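Local structure of oligopeptide-binding protein AppA (Bacillus subtilis, 1XOC) at residues G27-E31 with K220-D224; D43-D47 with P506-L510; T59-L63 with K503-K507; N238-A244 with N491-P496. The protein binds oligopeptides outside the cell membrane and delivers them to an ABC-type oligopeptide permease, which can replace the OPP system in sporulation and competence. All coordinates share one frame. Residue numbers count along the deposited sequence, not the author numbering.

Contact 1 (G27-E31 with K220-D224). With ZN (zinc ion), chain P.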
# COMPACT_ATOMS: atom_id res chain seq x y z
N GLY A 27 -12.14 12.47 4.17
CA GLY A 27 -11.17 12.70 5.26
C GLY A 27 -10.04 11.69 5.14
O GLY A 27 -10.28 10.51 4.84
N SER A 28 -8.80 12.15 5.30
CA SER A 28 -7.66 11.25 5.26
C SER A 28 -6.74 11.58 6.39
O SER A 28 -6.43 12.75 6.64
CB SER A 28 -6.88 11.40 3.96
OG SER A 28 -5.69 10.60 4.03
N ILE A 29 -6.21 10.55 7.05
CA ILE A 29 -5.22 10.82 8.13
C ILE A 29 -3.78 10.96 7.64
O ILE A 29 -2.89 11.23 8.45
CB ILE A 29 -5.27 9.78 9.26
CG1 ILE A 29 -4.83 8.39 8.78
CG2 ILE A 29 -6.67 9.77 9.89
CD1 ILE A 29 -4.59 7.39 9.93
N GLY A 30 -3.54 10.77 6.35
CA GLY A 30 -2.19 10.90 5.78
C GLY A 30 -2.17 11.80 4.55
O GLY A 30 -3.02 11.69 3.69
N GLU A 31 -1.21 12.72 4.50
CA GLU A 31 -1.06 13.59 3.34
C GLU A 31 -0.23 12.93 2.26
O GLU A 31 0.81 12.35 2.57
CB GLU A 31 -0.40 14.90 3.75
CG GLU A 31 -0.45 15.97 2.69
CD GLU A 31 -0.13 17.33 3.26
OE1 GLU A 31 0.42 17.42 4.39
OE2 GLU A 31 -0.41 18.31 2.54
N LYS A 220 -9.22 15.84 2.30
CA LYS A 220 -8.95 16.73 3.40
C LYS A 220 -8.06 16.05 4.41
O LYS A 220 -8.39 15.01 4.93
CB LYS A 220 -10.26 17.17 4.06
CG LYS A 220 -10.07 18.28 5.08
CD LYS A 220 -11.39 18.78 5.61
CE LYS A 220 -11.17 19.91 6.60
NZ LYS A 220 -12.44 20.36 7.16
N VAL A 221 -6.91 16.65 4.68
CA VAL A 221 -5.92 16.04 5.53
C VAL A 221 -6.19 16.37 6.99
O VAL A 221 -6.16 17.52 7.39
CB VAL A 221 -4.51 16.47 5.16
CG1 VAL A 221 -3.51 15.72 5.97
CG2 VAL A 221 -4.26 16.24 3.69
N ILE A 222 -6.46 15.34 7.77
CA ILE A 222 -6.77 15.48 9.17
C ILE A 222 -5.98 14.43 9.95
O ILE A 222 -6.48 13.34 10.18
CB ILE A 222 -8.29 15.30 9.43
CG1 ILE A 222 -9.13 16.15 8.46
CG2 ILE A 222 -8.63 15.63 10.88
CD1 ILE A 222 -10.60 15.84 8.54
N PRO A 223 -4.74 14.74 10.37
CA PRO A 223 -3.92 13.68 11.01
C PRO A 223 -4.22 13.47 12.49
O PRO A 223 -3.38 13.71 13.37
CB PRO A 223 -2.51 14.17 10.74
CG PRO A 223 -2.65 15.62 10.91
CD PRO A 223 -3.98 16.00 10.27
N ASP A 224 -5.47 13.09 12.73
CA ASP A 224 -6.05 12.86 14.02
C ASP A 224 -7.41 12.21 13.79
O ASP A 224 -8.36 12.88 13.40
CB ASP A 224 -6.24 14.18 14.74
CG ASP A 224 -6.88 14.03 16.08
OD1 ASP A 224 -7.63 13.07 16.35
OD2 ASP A 224 -6.61 14.91 16.90
ZN ZN P . -7.49 14.81 18.87
O HOH W 1 -7.15 12.89 19.74
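Asp-224, beyond the strand end and not touching 27-31, both binds a zinc ion and caps the next helix. Its OD2 holds the metal at 2.2 Å, together with a water, and as the N-cap residue its OD1 accepts from the backbone N of Ala-227. The parallel pairing itself is short. Ser-28 N donates to Lys-220 O at 2.9 Å, and Ile-222 N donates to Ser-28 O at 2.8 Å. Ser-28 is thus bonded through both its N and its O, as in a parallel pair. Beyond it the strands end. Ser-28 OG donates a hydrogen bond forward to Gly-30 O at 2.9 Å, and Pro-223 centres an inverse gamma turn. Glu-31 CB packs on Val-221 CG1 at 3.9 Å. The Glu-31 carboxylate is hydrogen-bonded to Trp-193 and Gly-196, and Ile-29 touches the bound peptide. Strand 23-28 is an outermost strand of a four-stranded mixed sheet, and strand 216-221 beside it leads into helix 225-234, on which Ile-222 packs.

Contact 2 (D43-D47 with P506-L510). With ZN (zinc ion), chain O.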
# COMPACT_ATOMS: atom_id res chain seq x y z
N ASP A 43 -0.25 4.87 -0.00
CA ASP A 43 -1.62 4.83 -0.45
C ASP A 43 -2.29 6.19 -0.62
O ASP A 43 -3.17 6.37 -1.43
CB ASP A 43 -2.46 4.01 0.50
CG ASP A 43 -3.49 3.19 -0.23
OD1 ASP A 43 -3.14 2.52 -1.24
OD2 ASP A 43 -4.67 3.24 0.19
N ALA A 44 -1.87 7.19 0.14
CA ALA A 44 -2.46 8.50 0.01
C ALA A 44 -2.14 9.09 -1.37
O ALA A 44 -3.00 9.67 -2.05
CB ALA A 44 -1.97 9.41 1.12
N SER A 45 -0.87 8.99 -1.77
CA SER A 45 -0.46 9.38 -3.13
C SER A 45 -1.25 8.59 -4.15
O SER A 45 -1.77 9.16 -5.09
CB SER A 45 1.05 9.23 -3.32
OG SER A 45 1.81 10.01 -2.36
N THR A 46 -1.35 7.31 -3.93
CA THR A 46 -2.01 6.46 -4.91
C THR A 46 -3.51 6.83 -5.05
O THR A 46 -4.08 6.78 -6.15
CB THR A 46 -1.81 4.97 -4.58
OG1 THR A 46 -0.41 4.67 -4.60
CG2 THR A 46 -2.46 4.06 -5.60
N ASP A 47 -4.16 7.18 -3.95
CA ASP A 47 -5.57 7.62 -4.01
C ASP A 47 -5.76 8.78 -4.99
O ASP A 47 -6.74 8.80 -5.77
CB ASP A 47 -6.08 8.10 -2.65
CG ASP A 47 -6.41 6.97 -1.68
OD1 ASP A 47 -6.65 5.80 -2.11
OD2 ASP A 47 -6.49 7.34 -0.48
N PRO A 506 -11.84 -3.65 -1.90
CA PRO A 506 -11.02 -3.87 -0.70
C PRO A 506 -9.65 -3.20 -0.67
O PRO A 506 -9.01 -3.15 0.41
CB PRO A 506 -10.91 -5.39 -0.66
CG PRO A 506 -10.94 -5.78 -2.08
CD PRO A 506 -11.98 -4.89 -2.70
N LYS A 507 -9.23 -2.66 -1.81
CA LYS A 507 -7.95 -1.99 -1.95
C LYS A 507 -8.05 -0.49 -2.27
O LYS A 507 -7.31 0.34 -1.68
CB LYS A 507 -7.11 -2.70 -3.02
CG LYS A 507 -5.71 -2.06 -3.14
CD LYS A 507 -4.81 -2.77 -4.14
CE LYS A 507 -3.51 -1.98 -4.37
NZ LYS A 507 -2.60 -2.06 -3.20
N ARG A 508 -8.93 -0.13 -3.19
CA ARG A 508 -9.10 1.27 -3.59
C ARG A 508 -10.35 1.88 -2.96
O ARG A 508 -11.48 1.62 -3.41
CB ARG A 508 -9.17 1.42 -5.11
CG ARG A 508 -7.90 1.20 -5.85
CD ARG A 508 -7.19 2.52 -6.17
NE ARG A 508 -6.71 3.21 -4.99
CZ ARG A 508 -5.65 2.83 -4.28
NH1 ARG A 508 -4.95 1.77 -4.64
NH2 ARG A 508 -5.29 3.53 -3.20
N ASP A 509 -10.17 2.70 -1.92
CA ASP A 509 -11.30 3.27 -1.17
C ASP A 509 -12.21 4.11 -2.03
O ASP A 509 -13.41 4.16 -1.80
CB ASP A 509 -10.82 4.12 0.03
CG ASP A 509 -10.37 3.28 1.18
OD1 ASP A 509 -10.40 2.02 1.07
OD2 ASP A 509 -10.02 3.88 2.23
N LEU A 510 -11.62 4.75 -3.02
CA LEU A 510 -12.35 5.63 -3.93
C LEU A 510 -12.52 4.98 -5.30
O LEU A 510 -12.68 5.66 -6.30
CB LEU A 510 -11.63 6.97 -4.04
CG LEU A 510 -11.34 7.67 -2.68
CD1 LEU A 510 -10.63 9.01 -2.85
CD2 LEU A 510 -12.64 7.86 -1.89
ZN ZN O . -7.34 5.68 0.89
O HOH W 2 -7.65 3.44 -0.74
O HOH W 3 -5.43 0.68 0.08
O HOH W 4 -5.29 5.22 1.55
O HOH W 5 -8.79 5.00 -3.78
O HOH W 6 -8.77 5.74 2.85
O HOH W 7 -9.07 7.27 1.19
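This is a buried, charged contact between the first turn of helix 43-52 and the loop that follows strand 499-500. It lies beside the bound peptide, near the centre of the chain. Arg-508 crosses from the loop to the helix. Its NH2 donates to Asp-43 OD1 at 3.1 Å and to Asp-47 OD1 at 2.9 Å, and both acceptors lie near the guanidinium plane. Thr-46 CG2 covers one face of the group, 3.5 Å from NH1. The two aspartates are four residues apart on the helix, so one arginine nitrogen can serve both in a salt-bridge network. The helix start and the loop together line the peptide-binding site: Asp-43 hydrogen-bonds to the peptide through its backbone, and Lys-507 NZ to the peptide backbone as well as to Ser-420 and Leu-421. Waters bridge the segments: one molecule links Asp-47 OD1, Arg-508 NE and Leu-510 N, and another joins Asp-43 OD2 to Lys-507 O. Asp-47 OD2 binds a zinc ion at 2.3 Å, which also holds three waters, and accepts from Tyr-219.

Contact 3 (T59-L63 with K503-K507)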
# COMPACT_ATOMS: atom_id res chain seq x y z
N THR A 59 -8.22 -3.20 -11.86
CA THR A 59 -8.66 -4.38 -11.14
C THR A 59 -9.93 -4.03 -10.38
O THR A 59 -9.97 -3.04 -9.62
CB THR A 59 -7.54 -4.95 -10.24
OG1 THR A 59 -6.48 -5.44 -11.07
CG2 THR A 59 -8.02 -6.06 -9.36
N ASP A 60 -10.98 -4.80 -10.65
CA ASP A 60 -12.29 -4.47 -10.13
C ASP A 60 -12.51 -4.99 -8.71
O ASP A 60 -11.59 -5.54 -8.08
CB ASP A 60 -13.38 -4.89 -11.11
CG ASP A 60 -13.62 -6.35 -11.12
OD1 ASP A 60 -13.05 -7.07 -10.28
OD2 ASP A 60 -14.43 -6.84 -11.98
N GLU A 61 -13.70 -4.73 -8.18
CA GLU A 61 -14.01 -5.08 -6.79
C GLU A 61 -14.00 -6.57 -6.47
O GLU A 61 -13.92 -6.96 -5.31
CB GLU A 61 -15.33 -4.44 -6.34
CG GLU A 61 -16.58 -5.08 -6.91
CD GLU A 61 -16.89 -4.69 -8.35
OE1 GLU A 61 -17.94 -5.16 -8.84
OE2 GLU A 61 -16.14 -3.92 -9.00
N LYS A 62 -14.05 -7.41 -7.52
CA LYS A 62 -13.87 -8.86 -7.38
C LYS A 62 -12.42 -9.31 -7.64
O LYS A 62 -12.10 -10.49 -7.60
CB LYS A 62 -14.83 -9.60 -8.30
CG LYS A 62 -16.27 -9.12 -8.18
CD LYS A 62 -17.24 -10.17 -8.68
CE LYS A 62 -17.54 -11.26 -7.63
NZ LYS A 62 -18.29 -12.48 -8.15
N LEU A 63 -11.54 -8.34 -7.86
CA LEU A 63 -10.12 -8.55 -8.06
C LEU A 63 -9.82 -9.20 -9.42
O LEU A 63 -8.84 -9.95 -9.59
CB LEU A 63 -9.47 -9.27 -6.87
CG LEU A 63 -9.80 -8.57 -5.52
CD1 LEU A 63 -9.18 -9.34 -4.37
CD2 LEU A 63 -9.41 -7.09 -5.48
N LYS A 503 -19.59 0.84 -5.01
CA LYS A 503 -19.29 -0.58 -4.83
C LYS A 503 -18.05 -0.66 -3.95
O LYS A 503 -17.08 0.09 -4.16
CB LYS A 503 -18.98 -1.23 -6.17
CG LYS A 503 -20.15 -1.32 -7.14
CD LYS A 503 -19.67 -1.80 -8.53
CE LYS A 503 -20.79 -1.96 -9.53
NZ LYS A 503 -20.33 -2.79 -10.71
N TYR A 504 -18.13 -1.54 -2.95
CA TYR A 504 -17.01 -1.73 -2.04
C TYR A 504 -15.85 -2.43 -2.77
O TYR A 504 -16.02 -3.50 -3.33
CB TYR A 504 -17.40 -2.55 -0.81
CG TYR A 504 -16.19 -2.79 0.08
CD1 TYR A 504 -15.73 -1.80 0.92
CD2 TYR A 504 -15.48 -3.97 0.02
CE1 TYR A 504 -14.59 -1.99 1.70
CE2 TYR A 504 -14.33 -4.17 0.79
CZ TYR A 504 -13.90 -3.17 1.62
OH TYR A 504 -12.79 -3.35 2.39
N HIS A 505 -14.69 -1.80 -2.71
CA HIS A 505 -13.44 -2.33 -3.24
C HIS A 505 -12.45 -2.47 -2.08
O HIS A 505 -12.22 -1.49 -1.33
CB HIS A 505 -12.90 -1.41 -4.32
CG HIS A 505 -11.82 -2.00 -5.18
ND1 HIS A 505 -10.56 -2.32 -4.72
CD2 HIS A 505 -11.82 -2.30 -6.50
CE1 HIS A 505 -9.84 -2.81 -5.72
NE2 HIS A 505 -10.60 -2.83 -6.81
N PRO A 506 -11.84 -3.65 -1.90
CA PRO A 506 -11.02 -3.87 -0.70
C PRO A 506 -9.65 -3.20 -0.67
O PRO A 506 -9.01 -3.15 0.41
CB PRO A 506 -10.91 -5.39 -0.66
CG PRO A 506 -10.94 -5.78 -2.08
CD PRO A 506 -11.98 -4.89 -2.70
N LYS A 507 -9.23 -2.66 -1.81
CA LYS A 507 -7.95 -1.99 -1.95
C LYS A 507 -8.05 -0.49 -2.27
O LYS A 507 -7.31 0.34 -1.68
CB LYS A 507 -7.11 -2.70 -3.02
CG LYS A 507 -5.71 -2.06 -3.14
CD LYS A 507 -4.81 -2.77 -4.14
CE LYS A 507 -3.51 -1.98 -4.37
NZ LYS A 507 -2.60 -2.06 -3.20
O HOH W 8 -18.57 -4.73 -11.12
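Glu-61 and His-505 bury the most surface here, and their CA atoms are the closest pair between the segments, 4.5 Å apart. His-505 reaches the end of strand 57-59, just before the turn. Its NE2 donates to Thr-59 O at 2.9 Å, with the acceptor near the ring plane. Its ND1 accepts from Lys-507 N at 3.2 Å, so the ring ties that strand end to its own loop. Glu-61 lies along segment 503-507, with CB 3.2 Å from Tyr-504 O. Its carboxylate faces Lys-503: OE1 to NZ is a long salt bridge of 3.9 Å, bridged by a water bonded to both atoms. Pro-506 adds an apolar patch, with CG 4.0 Å from Leu-63 CD2. Residues 60-63 form a type I beta turn, closed by Leu-63 N to Asp-60 O at 2.8 Å. Asp-60 OD1 accepts from Lys-62 N in an Asx turn. The turn is part of the beta hairpin connection between strands 57-59 and 65-76 of the five-stranded antiparallel sheet. Across from it, Tyr-504 packs on strand 256-262.

Contact 4 (N238-A244 with N491-P496). With ZN (zinc ion), chain E.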
# COMPACT_ATOMS: atom_id res chain seq x y z
N ASN A 238 -17.64 14.18 4.53
CA ASN A 238 -18.76 13.30 4.30
C ASN A 238 -18.38 11.92 3.80
O ASN A 238 -19.28 11.14 3.43
CB ASN A 238 -19.81 13.97 3.39
CG ASN A 238 -19.25 14.41 2.06
OD1 ASN A 238 -18.26 13.92 1.59
ND2 ASN A 238 -19.94 15.35 1.43
N PHE A 239 -17.09 11.58 3.83
CA PHE A 239 -16.63 10.24 3.46
C PHE A 239 -15.38 9.94 4.28
O PHE A 239 -14.43 10.74 4.29
CB PHE A 239 -16.34 10.18 1.96
CG PHE A 239 -16.12 8.78 1.43
CD1 PHE A 239 -14.87 8.16 1.55
CD2 PHE A 239 -17.16 8.07 0.83
CE1 PHE A 239 -14.66 6.88 1.06
CE2 PHE A 239 -16.98 6.75 0.35
CZ PHE A 239 -15.73 6.15 0.49
N PHE A 240 -15.38 8.81 5.00
CA PHE A 240 -14.29 8.52 5.94
C PHE A 240 -14.29 7.06 6.33
O PHE A 240 -15.35 6.48 6.52
CB PHE A 240 -14.42 9.41 7.20
CG PHE A 240 -13.23 9.34 8.10
CD1 PHE A 240 -11.98 9.63 7.61
CD2 PHE A 240 -13.34 8.91 9.40
CE1 PHE A 240 -10.86 9.54 8.45
CE2 PHE A 240 -12.20 8.80 10.24
CZ PHE A 240 -11.00 9.11 9.76
N ASN A 241 -13.09 6.49 6.51
CA ASN A 241 -12.89 5.15 7.08
C ASN A 241 -12.88 5.25 8.59
O ASN A 241 -11.86 5.60 9.20
CB ASN A 241 -11.57 4.56 6.57
CG ASN A 241 -11.41 3.07 6.91
OD1 ASN A 241 -12.22 2.45 7.62
ND2 ASN A 241 -10.32 2.50 6.40
N VAL A 242 -14.03 5.00 9.19
CA VAL A 242 -14.21 5.15 10.62
C VAL A 242 -13.50 4.04 11.39
O VAL A 242 -13.74 2.86 11.12
CB VAL A 242 -15.72 5.09 10.99
CG1 VAL A 242 -15.92 5.20 12.48
CG2 VAL A 242 -16.48 6.15 10.21
N PRO A 243 -12.68 4.39 12.38
CA PRO A 243 -12.10 3.34 13.25
C PRO A 243 -13.17 2.46 13.88
O PRO A 243 -14.22 2.96 14.28
CB PRO A 243 -11.40 4.15 14.35
CG PRO A 243 -11.07 5.44 13.71
CD PRO A 243 -12.21 5.73 12.78
N ALA A 244 -12.90 1.17 14.03
CA ALA A 244 -13.90 0.25 14.60
C ALA A 244 -14.44 0.66 15.96
O ALA A 244 -15.63 0.46 16.25
CB ALA A 244 -13.34 -1.16 14.70
N ASN A 491 -12.35 -2.38 6.85
CA ASN A 491 -12.73 -1.02 6.54
C ASN A 491 -14.18 -0.78 6.96
O ASN A 491 -15.05 -1.66 6.79
CB ASN A 491 -12.64 -0.77 5.06
CG ASN A 491 -11.24 -0.70 4.55
OD1 ASN A 491 -10.35 -0.18 5.21
ND2 ASN A 491 -11.02 -1.22 3.35
N HIS A 492 -14.45 0.41 7.48
CA HIS A 492 -15.79 0.87 7.84
C HIS A 492 -16.03 2.20 7.16
O HIS A 492 -15.72 3.27 7.72
CB HIS A 492 -15.89 1.02 9.36
CG HIS A 492 -15.60 -0.25 10.10
ND1 HIS A 492 -14.32 -0.63 10.44
CD2 HIS A 492 -16.41 -1.25 10.55
CE1 HIS A 492 -14.35 -1.78 11.08
NE2 HIS A 492 -15.60 -2.18 11.15
N MET A 493 -16.55 2.14 5.94
CA MET A 493 -16.61 3.33 5.10
C MET A 493 -17.93 4.07 5.31
O MET A 493 -19.00 3.59 4.89
CB MET A 493 -16.42 2.96 3.64
CG MET A 493 -15.21 2.06 3.40
SD MET A 493 -13.69 2.78 4.02
CE MET A 493 -13.67 4.32 3.12
N ALA A 494 -17.84 5.23 5.96
CA ALA A 494 -18.98 6.13 6.13
C ALA A 494 -19.12 7.03 4.92
O ALA A 494 -18.14 7.55 4.43
CB ALA A 494 -18.80 6.95 7.36
N MET A 495 -20.36 7.20 4.44
CA MET A 495 -20.64 7.95 3.22
C MET A 495 -22.05 8.52 3.31
O MET A 495 -22.85 8.08 4.12
CB MET A 495 -20.52 7.06 1.99
CG MET A 495 -21.51 5.93 1.98
SD MET A 495 -21.07 4.70 0.77
CE MET A 495 -19.73 3.92 1.62
N PRO A 496 -22.37 9.50 2.45
CA PRO A 496 -23.72 10.06 2.51
C PRO A 496 -24.79 9.00 2.28
O PRO A 496 -24.61 8.11 1.45
CB PRO A 496 -23.71 11.09 1.38
CG PRO A 496 -22.29 11.47 1.23
CD PRO A 496 -21.57 10.15 1.42
ZN ZN E . -16.32 -3.90 11.95
O HOH W 9 -12.08 1.04 10.07
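Phe-239 forms the apolar centre with two methionines. Its CE1 lies 3.4 Å from Met-493 CE, and its CD2 lies 3.7 Å from Met-495 CB. Ala-494 O sits over one face of the ring, and Trp-516 and Leu-510 pack nearby. A second apolar pair is Val-242 CG2 with Ala-494 CB, at 3.8 Å. The backbones join as antiparallel strands, setting short strand 240-241 on 483-496 in the large mixed sheet. Phe-240 and Ala-494 are a hydrogen-bonded pair: Phe-240 N donates to Ala-494 O at 3.1 Å, and Ala-494 N donates to Phe-240 O at 2.8 Å. Val-242 N extends the pairing to His-492 O at 2.8 Å. Asn-241 then takes over with its side chain. Its OD1 accepts from His-492 N at 3.0 Å, and its ND2 makes a weak hydrogen bond to Asn-491 OD1 at 2.9 Å. Asn-491 ND2 is hydrogen-bonded to Tyr-504 OH. A water accepting from His-492 ND1 lies within hydrogen-bonding distance of Asn-241 OD1 and Val-242 O. At the edge His-492 NE2 binds zinc at 2.0 Å, an ion shared with Asp-304. One face of the His-492 ring packs against Ala-244. Asn-241 and Asn-491 both approach an aromatic side chain of the bound peptide. Strand 483-496 also pairs with strand 256-262. Helix 225-234 packs on Phe-240 and Val-242, and strand 23-28 hydrogen-bonds through its backbone to Asn-238 and Phe-239.

In the fold
Contact 1 closes before contact 4 opens. Contact 4 is nested inside the loops closed by contacts 2 and 3, which share Pro-506 and Lys-507 and have centres about 11 Å apart. Contact 1 lies in the four-stranded sheet, contact 4 in the large mixed sheet, and contact 3 beside the five-stranded sheet. Contacts 1 and 4 have centres about 13 Å apart and a probable hydrogen bond, Gly-27 N to Phe-239 O at 2.9 Å. Contact 3 meets contact 4 through another, Tyr-504 OH with Asn-491 ND2 at 2.9 Å. Contact 2 touches contacts 1 and 4. Contacts 2 to 4 tie the C-terminal part to early and middle parts, and contact 1 early to middle, around the bound peptide.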